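Local coordinates for protein MNMC2 (Aquifex aeolicus, PDB 3VYW) that probably methylates the modified wobble uridine of bacterial tRNA, using S-adenosylmethionine as methyl donor, without the oxidase domain to which such enzymes are usually fused, at residues 5-10 and 33-38; 216-221 and 258-263. One frame throughout, in Å; residues are numbered along the deposited sequence.

Contact 1 of 2, residues 5-10 and 33-38; sequences EYLKNY and EFLRFA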
loop_
_atom_site.group_PDB
_atom_site.type_symbol
_atom_site.label_atom_id
_atom_site.label_comp_id
_atom_site.label_asym_id
_atom_site.label_seq_id
_atom_site.Cartn_x
_atom_site.Cartn_y
_atom_site.Cartn_z
ATOM N N GLU A 5 23.848 4.529 13.506
ATOM C CA GLU A 5 25.103 3.935 13.164
ATOM C C GLU A 5 24.953 2.916 12.084
ATOM O O GLU A 5 25.713 2.882 11.183
ATOM C CB GLU A 5 25.647 3.259 14.408
ATOM C CG GLU A 5 27.138 3.343 14.618
ATOM C CD GLU A 5 27.658 2.179 15.430
ATOM O OE1 GLU A 5 26.861 1.567 16.172
ATOM O OE2 GLU A 5 28.859 1.864 15.319
ATOM N N TYR A 6 23.975 2.055 12.187
ATOM C CA TYR A 6 23.793 1.071 11.167
ATOM C C TYR A 6 23.469 1.686 9.825
ATOM O O TYR A 6 23.966 1.260 8.825
ATOM C CB TYR A 6 22.681 0.136 11.571
ATOM C CG TYR A 6 22.278 -0.858 10.535
ATOM C CD1 TYR A 6 22.741 -2.120 10.588
ATOM C CD2 TYR A 6 21.419 -0.535 9.528
ATOM C CE1 TYR A 6 22.387 -3.044 9.663
ATOM C CE2 TYR A 6 21.061 -1.451 8.596
ATOM C CZ TYR A 6 21.548 -2.711 8.687
ATOM O OH TYR A 6 21.221 -3.658 7.781
ATOM N N LEU A 7 22.591 2.662 9.827
ATOM C CA LEU A 7 22.121 3.289 8.621
ATOM C C LEU A 7 23.171 4.047 7.862
ATOM O O LEU A 7 23.170 4.059 6.662
ATOM C CB LEU A 7 20.933 4.186 8.913
ATOM C CG LEU A 7 19.633 3.511 9.245
ATOM C CD1 LEU A 7 18.602 4.549 9.481
ATOM C CD2 LEU A 7 19.215 2.575 8.165
ATOM N N LYS A 8 24.028 4.732 8.584
ATOM C CA LYS A 8 25.116 5.454 7.990
ATOM C C LYS A 8 26.127 4.578 7.355
ATOM O O LYS A 8 26.703 4.925 6.377
ATOM C CB LYS A 8 25.772 6.329 8.996
ATOM C CG LYS A 8 27.113 6.776 8.531
ATOM C CD LYS A 8 27.434 8.104 9.116
ATOM C CE LYS A 8 28.903 8.277 9.271
ATOM N NZ LYS A 8 29.125 9.519 10.019
ATOM N N ASN A 9 26.381 3.452 7.976
ATOM C CA ASN A 9 27.261 2.476 7.428
ATOM C C ASN A 9 26.690 1.931 6.172
ATOM O O ASN A 9 27.379 1.698 5.232
ATOM C CB ASN A 9 27.445 1.338 8.414
ATOM C CG ASN A 9 28.450 1.642 9.471
ATOM O OD1 ASN A 9 29.137 2.634 9.420
ATOM N ND2 ASN A 9 28.536 0.784 10.436
ATOM N N TYR A 10 25.406 1.685 6.191
ATOM C CA TYR A 10 24.730 1.098 5.086
ATOM C C TYR A 10 24.809 2.008 3.916
ATOM O O TYR A 10 25.041 1.586 2.829
ATOM C CB TYR A 10 23.291 0.876 5.472
ATOM C CG TYR A 10 22.492 0.135 4.472
ATOM C CD1 TYR A 10 22.162 -1.158 4.672
ATOM C CD2 TYR A 10 22.055 0.737 3.350
ATOM C CE1 TYR A 10 21.428 -1.837 3.766
ATOM C CE2 TYR A 10 21.335 0.059 2.431
ATOM C CZ TYR A 10 21.031 -1.232 2.658
ATOM O OH TYR A 10 20.302 -1.922 1.774
ATOM N N GLU A 33 18.649 13.169 5.367
ATOM C CA GLU A 33 17.364 12.666 4.966
ATOM C C GLU A 33 17.196 11.156 5.112
ATOM O O GLU A 33 16.164 10.694 5.474
ATOM C CB GLU A 33 16.991 13.152 3.576
ATOM C CG GLU A 33 17.035 14.641 3.417
ATOM C CD GLU A 33 16.301 15.398 4.496
ATOM O OE1 GLU A 33 15.231 14.989 4.912
ATOM O OE2 GLU A 33 16.798 16.423 4.930
ATOM N N PHE A 34 18.218 10.388 4.827
ATOM C CA PHE A 34 18.127 8.963 4.956
ATOM C C PHE A 34 17.872 8.607 6.393
ATOM O O PHE A 34 17.086 7.774 6.683
ATOM C CB PHE A 34 19.415 8.325 4.453
ATOM C CG PHE A 34 19.393 6.843 4.386
ATOM C CD1 PHE A 34 18.361 6.181 3.800
ATOM C CD2 PHE A 34 20.443 6.111 4.881
ATOM C CE1 PHE A 34 18.358 4.818 3.712
ATOM C CE2 PHE A 34 20.449 4.755 4.790
ATOM C CZ PHE A 34 19.403 4.099 4.213
ATOM N N LEU A 35 18.552 9.260 7.295
ATOM C CA LEU A 35 18.338 9.027 8.690
ATOM C C LEU A 35 16.954 9.397 9.132
ATOM O O LEU A 35 16.341 8.712 9.885
ATOM C CB LEU A 35 19.329 9.834 9.480
ATOM C CG LEU A 35 20.755 9.392 9.381
ATOM C CD1 LEU A 35 21.616 10.187 10.305
ATOM C CD2 LEU A 35 20.873 7.928 9.681
ATOM N N ARG A 36 16.470 10.522 8.681
ATOM C CA ARG A 36 15.110 10.897 8.950
ATOM C C ARG A 36 13.976 10.062 8.325
ATOM O O ARG A 36 12.994 9.847 8.949
ATOM C CB ARG A 36 14.931 12.399 8.800
ATOM C CG ARG A 36 13.909 12.823 7.815
ATOM C CD ARG A 36 13.424 14.201 8.073
ATOM N NE ARG A 36 14.393 15.181 7.694
ATOM C CZ ARG A 36 14.565 16.302 8.338
ATOM N NH1 ARG A 36 13.839 16.583 9.382
ATOM N NH2 ARG A 36 15.473 17.124 7.944
ATOM N N PHE A 37 14.118 9.611 7.095
ATOM C CA PHE A 37 13.049 8.891 6.426
ATOM C C PHE A 37 13.029 7.393 6.509
ATOM O O PHE A 37 12.052 6.812 6.228
ATOM C CB PHE A 37 13.008 9.252 4.962
ATOM C CG PHE A 37 12.646 10.650 4.706
ATOM C CD1 PHE A 37 13.228 11.333 3.707
ATOM C CD2 PHE A 37 11.745 11.272 5.478
ATOM C CE1 PHE A 37 12.913 12.632 3.482
ATOM C CE2 PHE A 37 11.413 12.572 5.257
ATOM C CZ PHE A 37 11.997 13.252 4.257
ATOM N N ALA A 38 14.133 6.774 6.848
ATOM C CA ALA A 38 14.219 5.334 6.873
ATOM C C ALA A 38 13.534 4.713 8.041
ATOM O O ALA A 38 13.255 5.349 8.994
ATOM C CB ALA A 38 15.653 4.874 6.796
#
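The phenyl ring of F34 presents its edge to the backbone of the other helix: the carbonyl oxygen L7 O lies close to the ring plane, 3.4 Å from F34 CE2. The tip of the same ring meets Y10 obliquely, with F34 CZ 4.4 Å from Y10 CD2, so the two aromatics touch loosely and do not stack. On the side of helix 24-37 turned from this interface, R36 CG lies 3.5 Å above one face of the F37 ring, offset toward the rim. There the guanidinium of R36 has E33 OE2 at its edge, while R36 NE makes a salt bridge of 2.9 Å to E33 OE1, meeting that oxygen from above the carboxylate plane.

L7 does most of the packing. Its CB rests on the L35 methyl CD2 at 3.8 Å, and its CD1 reaches A38 CB, just past the end of helix 24-37, at 4.0 Å. With CG anti to the carbonyl carbon in both leucines, the two side chains slide past each other in opposite directions. F34 is turned differently: its CG is anti to the backbone N (chi1 -173°), and this sends the ring across to the L7 carbonyl.

The side chains that meet are thus mostly apolar, and the contact is largely buried. L296 and I297 of helix 292-303 also touch F34, and L11 reaches it from helix 3-18. R3 NH2 hydrogen-bonds the carbonyl oxygens of L35 and A38, near the C-terminal end of helix 24-37. The axes of 5-10 and 33-37 approach to 10.0 Å and run at 133°, the arrangement of a splayed antiparallel helical hairpin, formed here by the consecutive helices 3-18 and 24-37.

Contact 2 of 2, residues 216-221 and 258-263; sequences IDEKGY and SLKAPV
The phenol of Y221 reaches across to the backbone of 258-263, where OH donates to P262 O at 2.6 Å, in the carbonyl plane and on a lone pair. A261 CB packs obliquely against the same ring, 3.4 Å from Y221 CZ. A phenylalanine here would keep the ring but lose the hydroxyl, and would probably loosen the hold on the chain at P262. Two further bonds join the segments: K260 N gives a hydrogen bond of 3.0 Å to E218 O in the carbonyl plane, and S258 OG donates to G220 O at 3.0 Å from above its plane.

S258 OG is set in place by its own ST motif, accepting from A261 N at 2.7 Å. The carbonyl of E218 is presented by a type I turn from D217 to G220, closed by G220 N to D217 O. Further out, backbone bonds tie Y221 to D188 and V190 of strand 187-192, and K91 NZ bonds to K219 O. E218 OE2 and K260 NZ stay 5.0 Å apart without a salt bridge, so the three bonds across the join all run from neutral donors to backbone carbonyls, and the two opposite charges would probably add at most a weak long-range attraction.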
loop_
_atom_site.group_PDB
_atom_site.type_symbol
_atom_site.label_atom_id
_atom_site.label_comp_id
_atom_site.label_asym_id
_atom_site.label_seq_id
_atom_site.Cartn_x
_atom_site.Cartn_y
_atom_site.Cartn_z
ATOM N N ILE A 216 -5.164 -5.033 -13.247
ATOM C CA ILE A 216 -6.329 -4.262 -12.903
ATOM C C ILE A 216 -7.217 -4.036 -14.089
ATOM O O ILE A 216 -6.758 -3.756 -15.164
ATOM C CB ILE A 216 -5.976 -2.940 -12.227
ATOM C CG1 ILE A 216 -7.222 -2.252 -11.711
ATOM C CG2 ILE A 216 -5.259 -2.037 -13.165
ATOM C CD1 ILE A 216 -6.960 -0.996 -10.954
ATOM N N ASP A 217 -8.508 -4.169 -13.870
ATOM C CA ASP A 217 -9.470 -3.953 -14.899
ATOM C C ASP A 217 -9.385 -2.514 -15.211
ATOM O O ASP A 217 -9.095 -1.747 -14.356
ATOM C CB ASP A 217 -10.859 -4.273 -14.386
ATOM C CG ASP A 217 -11.889 -4.166 -15.442
ATOM O OD1 ASP A 217 -12.852 -3.411 -15.274
ATOM O OD2 ASP A 217 -11.742 -4.848 -16.456
ATOM N N GLU A 218 -9.667 -2.160 -16.439
ATOM C CA GLU A 218 -9.544 -0.805 -16.925
ATOM C C GLU A 218 -10.433 0.130 -16.214
ATOM O O GLU A 218 -10.112 1.258 -16.054
ATOM C CB GLU A 218 -9.971 -0.750 -18.356
ATOM C CG GLU A 218 -9.044 -1.410 -19.318
ATOM C CD GLU A 218 -9.123 -0.739 -20.637
ATOM O OE1 GLU A 218 -10.248 -0.409 -21.030
ATOM O OE2 GLU A 218 -8.078 -0.516 -21.259
ATOM N N LYS A 219 -11.594 -0.348 -15.843
ATOM C CA LYS A 219 -12.579 0.455 -15.180
ATOM C C LYS A 219 -12.468 0.277 -13.701
ATOM O O LYS A 219 -13.249 0.784 -12.970
ATOM C CB LYS A 219 -13.972 0.073 -15.639
ATOM C CG LYS A 219 -14.229 0.363 -17.094
ATOM C CD LYS A 219 -14.635 1.794 -17.288
ATOM C CE LYS A 219 -14.940 2.079 -18.733
ATOM N NZ LYS A 219 -15.094 3.537 -18.941
ATOM N N GLY A 220 -11.493 -0.499 -13.289
ATOM C CA GLY A 220 -11.174 -0.686 -11.910
ATOM C C GLY A 220 -10.462 0.491 -11.308
ATOM O O GLY A 220 -9.849 1.265 -11.991
ATOM N N TYR A 221 -10.518 0.549 -9.995
ATOM C CA TYR A 221 -9.964 1.594 -9.169
ATOM C C TYR A 221 -8.834 1.116 -8.258
ATOM O O TYR A 221 -8.903 0.082 -7.675
ATOM C CB TYR A 221 -11.074 2.188 -8.315
ATOM C CG TYR A 221 -12.008 3.057 -9.080
ATOM C CD1 TYR A 221 -13.171 2.564 -9.595
ATOM C CD2 TYR A 221 -11.717 4.369 -9.307
ATOM C CE1 TYR A 221 -14.019 3.358 -10.302
ATOM C CE2 TYR A 221 -12.562 5.167 -10.008
ATOM C CZ TYR A 221 -13.713 4.655 -10.503
ATOM O OH TYR A 221 -14.540 5.466 -11.203
ATOM N N SER A 258 -7.601 5.280 -11.676
ATOM C CA SER A 258 -8.145 4.362 -12.625
ATOM C C SER A 258 -7.540 4.628 -13.958
ATOM O O SER A 258 -7.242 5.730 -14.279
ATOM C CB SER A 258 -9.642 4.514 -12.694
ATOM O OG SER A 258 -10.157 3.707 -13.702
ATOM N N LEU A 259 -7.309 3.599 -14.741
ATOM C CA LEU A 259 -6.902 3.802 -16.095
ATOM C C LEU A 259 -7.969 4.461 -16.920
ATOM O O LEU A 259 -7.708 5.356 -17.647
ATOM C CB LEU A 259 -6.586 2.474 -16.706
ATOM C CG LEU A 259 -5.431 1.790 -16.078
ATOM C CD1 LEU A 259 -5.367 0.379 -16.581
ATOM C CD2 LEU A 259 -4.186 2.523 -16.472
ATOM N N LYS A 260 -9.182 3.960 -16.838
ATOM C CA LYS A 260 -10.261 4.537 -17.600
ATOM C C LYS A 260 -11.523 4.993 -16.889
ATOM O O LYS A 260 -12.316 5.639 -17.494
ATOM C CB LYS A 260 -10.632 3.627 -18.749
ATOM C CG LYS A 260 -10.078 4.081 -20.065
ATOM C CD LYS A 260 -8.753 3.457 -20.337
ATOM C CE LYS A 260 -8.467 3.470 -21.813
ATOM N NZ LYS A 260 -7.341 4.344 -22.192
ATOM N N ALA A 261 -11.739 4.652 -15.640
ATOM C CA ALA A 261 -12.901 5.176 -14.935
ATOM C C ALA A 261 -12.693 6.571 -14.384
ATOM O O ALA A 261 -11.610 7.059 -14.378
ATOM C CB ALA A 261 -13.338 4.234 -13.853
ATOM N N PRO A 262 -13.747 7.226 -13.962
ATOM C CA PRO A 262 -13.638 8.567 -13.423
ATOM C C PRO A 262 -13.091 8.620 -12.033
ATOM O O PRO A 262 -13.366 7.765 -11.229
ATOM C CB PRO A 262 -15.071 9.072 -13.442
ATOM C CG PRO A 262 -15.901 7.887 -13.664
ATOM C CD PRO A 262 -15.076 6.994 -14.500
ATOM N N VAL A 263 -12.350 9.675 -11.763
ATOM C CA VAL A 263 -11.754 9.894 -10.487
ATOM C C VAL A 263 -12.083 11.283 -10.035
ATOM O O VAL A 263 -12.214 12.159 -10.834
ATOM C CB VAL A 263 -10.244 9.719 -10.550
ATOM C CG1 VAL A 263 -9.898 8.513 -11.374
ATOM C CG2 VAL A 263 -9.599 10.932 -11.136
#

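The two contacts lie on opposite sides of the chain's centre, 38 Å apart between their own centres and about 26 Å at their nearest atoms, and they follow one another in series along the sequence. Contact 1 belongs to the N-terminal helices and is the one nearer the cofactor: the side chain of Y10 is about 14 Å from bound S-adenosylmethionine and about 10 Å from that of E202, a residue that binds it. Contact 2 packs the turn that leads into strand 220-224 against the loop that leaves strand 253-258, its antiparallel neighbour in the mixed sheet, away from the annotated binding sites. Neither touches the cofactor, and they do not touch each other.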